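Local coordinates for RNase III inhibitor (Mycobacterium tuberculosis, PDB 5M3I), which belongs to the macro domain family, compact alpha/beta proteins in which helices pack against a mixed beta sheet, at residues A22-L27 and I118-V123; V112-N117 and Q147-V152. All blocks are in the same frame, centred on the assembly; numbering follows the deposited sequence.

Contact 1: residues A22-L27 and I118-V123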
ATOM      1  N   ALA A  22      -5.804  -8.632   7.843  1.00 61.53           N
ATOM      2  CA  ALA A  22      -6.388  -9.174   6.628  1.00 61.32           C
ATOM      3  C   ALA A  22      -5.754 -10.521   6.319  1.00 62.65           C
ATOM      4  O   ALA A  22      -4.554 -10.729   6.530  1.00 56.76           O
ATOM      5  CB  ALA A  22      -6.205  -8.221   5.474  1.00 58.89           C
ATOM      6  N   ASP A  23      -6.576 -11.428   5.820  1.00 65.30           N
ATOM      7  CA  ASP A  23      -6.124 -12.761   5.462  1.00 73.35           C
ATOM      8  C   ASP A  23      -5.769 -12.769   3.972  1.00 69.59           C
ATOM      9  O   ASP A  23      -6.435 -13.422   3.162  1.00 71.21           O
ATOM     10  CB  ASP A  23      -7.236 -13.785   5.780  1.00 80.71           C
ATOM     11  CG  ASP A  23      -6.809 -15.224   5.517  1.00 89.38           C
ATOM     12  OD1 ASP A  23      -5.620 -15.568   5.751  1.00 97.74           O
ATOM     13  OD2 ASP A  23      -7.669 -16.007   5.061  1.00 95.26           O
ATOM     14  N   THR A  24      -4.741 -12.002   3.627  1.00 63.25           N
ATOM     15  CA  THR A  24      -4.319 -11.868   2.244  1.00 59.09           C
ATOM     16  C   THR A  24      -2.832 -12.150   2.125  1.00 57.38           C
ATOM     17  O   THR A  24      -2.073 -12.164   3.094  1.00 57.55           O
ATOM     18  CB  THR A  24      -4.641 -10.466   1.653  1.00 56.36           C
ATOM     19  OG1 THR A  24      -4.027  -9.449   2.445  1.00 56.88           O
ATOM     20  CG2 THR A  24      -6.136 -10.231   1.601  1.00 55.53           C
ATOM     21  N   GLU A  25      -2.428 -12.388   0.907  1.00 56.33           N
ATOM     22  CA  GLU A  25      -1.040 -12.704   0.601  1.00 58.45           C
ATOM     23  C   GLU A  25      -0.147 -11.460   0.671  1.00 55.94           C
ATOM     24  O   GLU A  25       1.019 -11.560   1.040  1.00 56.37           O
ATOM     25  CB  GLU A  25      -1.032 -13.314  -0.790  1.00 64.51           C
ATOM     26  CG  GLU A  25       0.250 -13.978  -1.176  1.00 75.83           C
ATOM     27  CD  GLU A  25       0.123 -14.769  -2.481  1.00 80.32           C
ATOM     28  OE1 GLU A  25       1.118 -14.796  -3.246  1.00 80.43           O
ATOM     29  OE2 GLU A  25      -0.955 -15.353  -2.718  1.00 81.67           O
ATOM     30  N   ALA A  26      -0.705 -10.288   0.317  1.00 51.10           N
ATOM     31  CA  ALA A  26       0.002  -9.010   0.430  1.00 51.12           C
ATOM     32  C   ALA A  26      -0.821  -7.980   1.199  1.00 48.88           C
ATOM     33  O   ALA A  26      -2.051  -8.008   1.186  1.00 47.95           O
ATOM     34  CB  ALA A  26       0.347  -8.462  -0.941  1.00 51.65           C
ATOM     35  N   LEU A  27      -0.115  -7.085   1.879  1.00 48.13           N
ATOM     36  CA  LEU A  27      -0.737  -5.907   2.476  1.00 46.67           C
ATOM     37  C   LEU A  27      -0.104  -4.691   1.872  1.00 46.60           C
ATOM     38  O   LEU A  27       1.114  -4.662   1.722  1.00 48.01           O
ATOM     39  CB  LEU A  27      -0.493  -5.889   3.974  1.00 49.38           C
ATOM     40  CG  LEU A  27      -0.888  -7.125   4.769  1.00 50.94           C
ATOM     41  CD1 LEU A  27      -0.481  -6.920   6.218  1.00 55.33           C
ATOM     42  CD2 LEU A  27      -2.377  -7.350   4.677  1.00 53.13           C
ATOM     43  N   ILE A 118       0.945 -12.455  -6.987  1.00 60.67           N
ATOM     44  CA  ILE A 118       0.180 -12.302  -5.761  1.00 57.25           C
ATOM     45  C   ILE A 118      -1.290 -12.633  -6.077  1.00 55.67           C
ATOM     46  O   ILE A 118      -1.840 -12.150  -7.057  1.00 57.96           O
ATOM     47  CB  ILE A 118       0.408 -10.895  -5.173  1.00 57.18           C
ATOM     48  CG1 ILE A 118       1.821 -10.834  -4.587  1.00 59.06           C
ATOM     49  CG2 ILE A 118      -0.628 -10.551  -4.105  1.00 55.82           C
ATOM     50  CD1 ILE A 118       2.342  -9.422  -4.390  1.00 57.23           C
ATOM     51  N   ALA A 119      -1.877 -13.531  -5.293  1.00 55.47           N
ATOM     52  CA  ALA A 119      -3.292 -13.964  -5.447  1.00 54.58           C
ATOM     53  C   ALA A 119      -4.302 -13.041  -4.720  1.00 56.13           C
ATOM     54  O   ALA A 119      -5.470 -13.020  -5.067  1.00 58.28           O
ATOM     55  CB  ALA A 119      -3.447 -15.356  -4.887  1.00 53.87           C
ATOM     56  N   SER A 120      -3.840 -12.322  -3.698  1.00 52.83           N
ATOM     57  CA  SER A 120      -4.727 -11.538  -2.900  1.00 53.66           C
ATOM     58  C   SER A 120      -3.963 -10.386  -2.250  1.00 51.36           C
ATOM     59  O   SER A 120      -2.822 -10.565  -1.823  1.00 54.16           O
ATOM     60  CB  SER A 120      -5.442 -12.424  -1.847  1.00 51.10           C
ATOM     61  OG  SER A 120      -4.573 -12.777  -0.801  1.00 51.92           O
ATOM     62  N   VAL A 121      -4.642  -9.247  -2.138  1.00 48.93           N
ATOM     63  CA  VAL A 121      -4.064  -8.061  -1.525  1.00 48.45           C
ATOM     64  C   VAL A 121      -5.121  -7.236  -0.756  1.00 45.08           C
ATOM     65  O   VAL A 121      -6.292  -7.203  -1.132  1.00 45.19           O
ATOM     66  CB  VAL A 121      -3.347  -7.256  -2.601  1.00 47.79           C
ATOM     67  CG1 VAL A 121      -4.316  -6.811  -3.624  1.00 49.18           C
ATOM     68  CG2 VAL A 121      -2.649  -6.063  -2.001  1.00 49.28           C
ATOM     69  N   ALA A 122      -4.692  -6.626   0.341  1.00 43.66           N
ATOM     70  CA  ALA A 122      -5.535  -5.723   1.146  1.00 43.93           C
ATOM     71  C   ALA A 122      -4.986  -4.348   0.955  1.00 45.05           C
ATOM     72  O   ALA A 122      -3.759  -4.127   1.113  1.00 43.50           O
ATOM     73  CB  ALA A 122      -5.515  -6.098   2.617  1.00 44.46           C
ATOM     74  N   VAL A 123      -5.882  -3.405   0.686  1.00 43.36           N
ATOM     75  CA  VAL A 123      -5.500  -2.039   0.343  1.00 45.66           C
ATOM     76  C   VAL A 123      -6.213  -1.018   1.263  1.00 45.79           C
ATOM     77  O   VAL A 123      -7.420  -1.117   1.440  1.00 48.66           O
ATOM     78  CB  VAL A 123      -5.889  -1.755  -1.108  1.00 48.39           C
ATOM     79  CG1 VAL A 123      -5.337  -0.439  -1.522  1.00 50.17           C
ATOM     80  CG2 VAL A 123      -5.356  -2.863  -2.032  1.00 51.47           C
TER

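Contact 2: residues V112-N117 and Q147-V152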
ATOM      1  N   VAL A 112       3.594  -5.022  -9.981  1.00 59.02           N
ATOM      2  CA  VAL A 112       4.220  -5.809  -8.940  1.00 59.25           C
ATOM      3  C   VAL A 112       3.386  -7.060  -8.589  1.00 55.71           C
ATOM      4  O   VAL A 112       3.936  -8.122  -8.265  1.00 55.16           O
ATOM      5  CB  VAL A 112       4.492  -4.898  -7.720  1.00 60.18           C
ATOM      6  CG1 VAL A 112       4.725  -5.672  -6.439  1.00 62.50           C
ATOM      7  CG2 VAL A 112       5.671  -3.988  -8.027  1.00 63.55           C
ATOM      8  N   ILE A 113       2.065  -6.901  -8.554  1.00 52.81           N
ATOM      9  CA  ILE A 113       1.183  -8.008  -8.239  1.00 53.47           C
ATOM     10  C   ILE A 113       1.332  -9.085  -9.308  1.00 54.77           C
ATOM     11  O   ILE A 113       1.283 -10.261  -8.982  1.00 56.33           O
ATOM     12  CB  ILE A 113      -0.285  -7.531  -8.045  1.00 51.75           C
ATOM     13  CG1 ILE A 113      -0.420  -6.832  -6.681  1.00 50.09           C
ATOM     14  CG2 ILE A 113      -1.269  -8.690  -8.122  1.00 50.83           C
ATOM     15  CD1 ILE A 113      -1.604  -5.921  -6.546  1.00 49.59           C
ATOM     16  N   ARG A 114       1.442  -8.672 -10.565  1.00 56.87           N
ATOM     17  CA  ARG A 114       1.624  -9.615 -11.690  1.00 60.62           C
ATOM     18  C   ARG A 114       2.953 -10.322 -11.586  1.00 65.43           C
ATOM     19  O   ARG A 114       3.013 -11.546 -11.581  1.00 63.78           O
ATOM     20  CB  ARG A 114       1.571  -8.905 -13.003  1.00 60.99           C
ATOM     21  CG  ARG A 114       0.160  -8.621 -13.454  1.00 63.10           C
ATOM     22  CD  ARG A 114       0.140  -7.741 -14.696  1.00 66.20           C
ATOM     23  NE  ARG A 114      -1.244  -7.499 -15.093  1.00 66.55           N
ATOM     24  CZ  ARG A 114      -1.665  -6.477 -15.837  1.00 67.76           C
ATOM     25  NH1 ARG A 114      -0.817  -5.523 -16.277  1.00 67.90           N
ATOM     26  NH2 ARG A 114      -2.966  -6.389 -16.122  1.00 66.04           N
ATOM     27  N   GLU A 115       4.005  -9.521 -11.465  1.00 67.93           N
ATOM     28  CA  GLU A 115       5.353 -10.048 -11.372  1.00 72.05           C
ATOM     29  C   GLU A 115       5.590 -11.010 -10.227  1.00 68.74           C
ATOM     30  O   GLU A 115       6.251 -12.014 -10.420  1.00 70.01           O
ATOM     31  CB  GLU A 115       6.402  -8.936 -11.397  1.00 76.62           C
ATOM     32  CG  GLU A 115       6.551  -8.472 -12.832  1.00 84.81           C
ATOM     33  CD  GLU A 115       7.532  -7.355 -13.001  1.00 89.93           C
ATOM     34  OE1 GLU A 115       8.173  -6.960 -11.990  1.00 93.63           O
ATOM     35  OE2 GLU A 115       7.658  -6.847 -14.142  1.00 93.13           O
ATOM     36  N   LEU A 116       4.995 -10.758  -9.076  1.00 63.98           N
ATOM     37  CA  LEU A 116       5.141 -11.658  -7.930  1.00 63.05           C
ATOM     38  C   LEU A 116       4.038 -12.726  -7.825  1.00 60.79           C
ATOM     39  O   LEU A 116       4.042 -13.555  -6.900  1.00 58.88           O
ATOM     40  CB  LEU A 116       5.214 -10.841  -6.663  1.00 62.62           C
ATOM     41  CG  LEU A 116       6.429  -9.918  -6.599  1.00 64.36           C
ATOM     42  CD1 LEU A 116       6.365  -9.063  -5.355  1.00 62.58           C
ATOM     43  CD2 LEU A 116       7.724 -10.721  -6.600  1.00 67.97           C
ATOM     44  N   ASN A 117       3.130 -12.744  -8.799  1.00 60.34           N
ATOM     45  CA  ASN A 117       2.019 -13.672  -8.792  1.00 64.37           C
ATOM     46  C   ASN A 117       1.209 -13.662  -7.497  1.00 63.53           C
ATOM     47  O   ASN A 117       0.790 -14.713  -6.979  1.00 62.83           O
ATOM     48  CB  ASN A 117       2.549 -15.117  -9.129  1.00 71.53           C
ATOM     49  CG  ASN A 117       1.609 -15.857 -10.065  1.00 75.73           C
ATOM     50  OD1 ASN A 117       0.807 -15.259 -10.792  1.00 75.91           O
ATOM     51  ND2 ASN A 117       1.705 -17.171 -10.053  1.00 81.80           N
ATOM     52  N   GLN A 147      -9.757  -4.098 -11.553  1.00 60.98           N
ATOM     53  CA  GLN A 147     -10.403  -4.723 -12.680  1.00 64.19           C
ATOM     54  C   GLN A 147      -9.420  -5.201 -13.773  1.00 67.21           C
ATOM     55  O   GLN A 147      -9.800  -6.038 -14.591  1.00 64.12           O
ATOM     56  CB  GLN A 147     -11.437  -3.790 -13.264  1.00 66.28           C
ATOM     57  CG  GLN A 147     -12.630  -3.736 -12.340  1.00 69.11           C
ATOM     58  CD  GLN A 147     -13.627  -2.719 -12.770  1.00 70.43           C
ATOM     59  OE1 GLN A 147     -13.307  -1.818 -13.496  1.00 70.79           O
ATOM     60  NE2 GLN A 147     -14.846  -2.856 -12.303  1.00 76.92           N
ATOM     61  N   GLN A 148      -8.190  -4.679 -13.794  1.00 63.85           N
ATOM     62  CA  GLN A 148      -7.156  -5.223 -14.661  1.00 68.67           C
ATOM     63  C   GLN A 148      -6.485  -6.478 -14.096  1.00 66.58           C
ATOM     64  O   GLN A 148      -5.669  -7.080 -14.769  1.00 65.52           O
ATOM     65  CB  GLN A 148      -6.073  -4.189 -14.946  1.00 72.10           C
ATOM     66  CG  GLN A 148      -6.553  -2.842 -15.483  1.00 76.54           C
ATOM     67  CD  GLN A 148      -5.424  -1.994 -15.996  1.00 82.63           C
ATOM     68  OE1 GLN A 148      -4.649  -2.402 -16.891  1.00 90.22           O
ATOM     69  NE2 GLN A 148      -5.357  -0.777 -15.494  1.00 83.17           N
ATOM     70  N   LEU A 149      -6.869  -6.906 -12.893  1.00 64.02           N
ATOM     71  CA  LEU A 149      -6.341  -8.123 -12.308  1.00 62.27           C
ATOM     72  C   LEU A 149      -7.499  -9.037 -11.940  1.00 63.49           C
ATOM     73  O   LEU A 149      -7.751  -9.273 -10.763  1.00 60.23           O
ATOM     74  CB  LEU A 149      -5.529  -7.780 -11.089  1.00 58.41           C
ATOM     75  CG  LEU A 149      -4.318  -6.871 -11.325  1.00 58.95           C
ATOM     76  CD1 LEU A 149      -3.842  -6.347 -10.007  1.00 54.91           C
ATOM     77  CD2 LEU A 149      -3.219  -7.623 -12.038  1.00 59.61           C
ATOM     78  N   PRO A 150      -8.199  -9.573 -12.959  1.00 66.39           N
ATOM     79  CA  PRO A 150      -9.427 -10.345 -12.713  1.00 66.49           C
ATOM     80  C   PRO A 150      -9.248 -11.632 -11.903  1.00 67.28           C
ATOM     81  O   PRO A 150     -10.241 -12.124 -11.375  1.00 69.47           O
ATOM     82  CB  PRO A 150      -9.926 -10.683 -14.120  1.00 68.27           C
ATOM     83  CG  PRO A 150      -8.709 -10.633 -14.989  1.00 68.68           C
ATOM     84  CD  PRO A 150      -7.833  -9.556 -14.391  1.00 67.69           C
ATOM     85  N   ASP A 151      -8.031 -12.153 -11.755  1.00 67.13           N
ATOM     86  CA  ASP A 151      -7.794 -13.326 -10.878  1.00 69.57           C
ATOM     87  C   ASP A 151      -7.220 -13.001  -9.482  1.00 65.31           C
ATOM     88  O   ASP A 151      -6.795 -13.913  -8.751  1.00 61.84           O
ATOM     89  CB  ASP A 151      -6.876 -14.323 -11.591  1.00 77.10           C
ATOM     90  CG  ASP A 151      -7.477 -14.835 -12.893  1.00 89.63           C
ATOM     91  OD1 ASP A 151      -8.681 -15.252 -12.912  1.00 95.20           O
ATOM     92  OD2 ASP A 151      -6.740 -14.824 -13.910  1.00 95.06           O
ATOM     93  N   VAL A 152      -7.189 -11.720  -9.106  1.00 59.67           N
ATOM     94  CA  VAL A 152      -6.656 -11.322  -7.808  1.00 58.84           C
ATOM     95  C   VAL A 152      -7.848 -10.942  -6.905  1.00 58.49           C
ATOM     96  O   VAL A 152      -8.788 -10.304  -7.356  1.00 58.47           O
ATOM     97  CB  VAL A 152      -5.680 -10.141  -7.976  1.00 56.64           C
ATOM     98  CG1 VAL A 152      -5.169  -9.645  -6.648  1.00 55.46           C
ATOM     99  CG2 VAL A 152      -4.499 -10.571  -8.834  1.00 59.32           C
TER

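Contact 1: residues A22-L27 and I118-V123
Ala26 and Leu27 pair with Val121 and Ala122 as parallel neighbours in the central sheet of the macro domain, where strand 26-31 runs beside strand 120-123. Ahead of that ladder, Glu25 reaches back along the partner chain. Glu25 CB rests 3.4 Å from Ser120 O. With CG anti to the backbone N (chi1 -167°), the extended chain brings CD up to Ala119 N. At the tip, OE1 lies near Ile118 CA, and Glu25 OE2 accepts a weak, long bond from Ala119 N at 3.3 Å, so the carboxylate loosely holds an amide just before the strand begins. Ser120 suits the entry to the ladder because its hydroxyl takes a fairly straight bond from Glu25 N (2.8 Å to Ser120 OG, 158° at the hydrogen), while its carbonyl receives Ala26 N. Small side chains suit two further places, where methyls meet: Ala22 CB touches Ala122 CB at 3.6 Å, near Tyr157. Ala26 CB, on the same sheet face as Val121, touches Ile118 CG2 and Val121 CG2, beside Ile85. Thr24 OG1 donates to Ala26 O at 2.8 Å, and Ala122 N reaches that same oxygen at 3.1 Å from the opposite face of the carbonyl plane.

Contact 2: residues V112-N117 and Q147-V152
Gln148 O accepts the hydrogen bond that joins the two segments, from Arg114 NH2 at 3.1 Å. The bond is bent, 136° at the hydrogen, with the nitrogen standing above the carbonyl plane and the oxygen at the edge of the guanidinium, somewhat tilted from its plane. Arginine suits this helix surface because its length lets it reach the facing loop: the chain is extended from CG to NE, bringing a donor to the Gln148 carbonyl while the aliphatic part stays against a leucine. That leucine, Leu149, forks between two partners. Leu149 CD2 lies 3.6 Å from Arg114 NE and close to Arg114 CG, whereas Leu149 CD1 meets Ile113 CG2 at 4.0 Å. Beta-branched Ile113 serves two apolar neighbours with one methyl: Ile113 CG2, anti to the backbone N, also touches Val152 CG2 at 3.8 Å. Leu149 and Val152 bracket a type I beta turn, closed by a bond from Val152 N to Leu149 O, with Pro150 at a corner whose phi suits its ring. On the other segment, the helix ends in a Schellman motif at Asn117, a residue type that tolerates the positive phi. The contact thus sets the last turn of helix 99-115 against the loop linking helix 135-147 to strand 153-156, with Ile110 of helix 99-115 also touching Gln148 and Leu149.

From the N terminus, the chain passes residues 22-27 at the start of strand 26-31 and travels through 90 residues before residues 118-123 close contact 1. Just before that closure it runs through residues 112-117, whose partner, 147-152, comes only after strand 120-123 and helix 135-147. The two loops therefore cross, since each holds one segment of the other. Contact 1 joins two neighbouring strands of the sheet, and contact 2 ties helix 99-115 to the connection leading into strand 153-156. They meet where the helix gives way to the strand: Ile118 N probably bonds to Ile113 O at 3.0 Å, and Val152 packs on the Ile118 and Ala119 carbonyls.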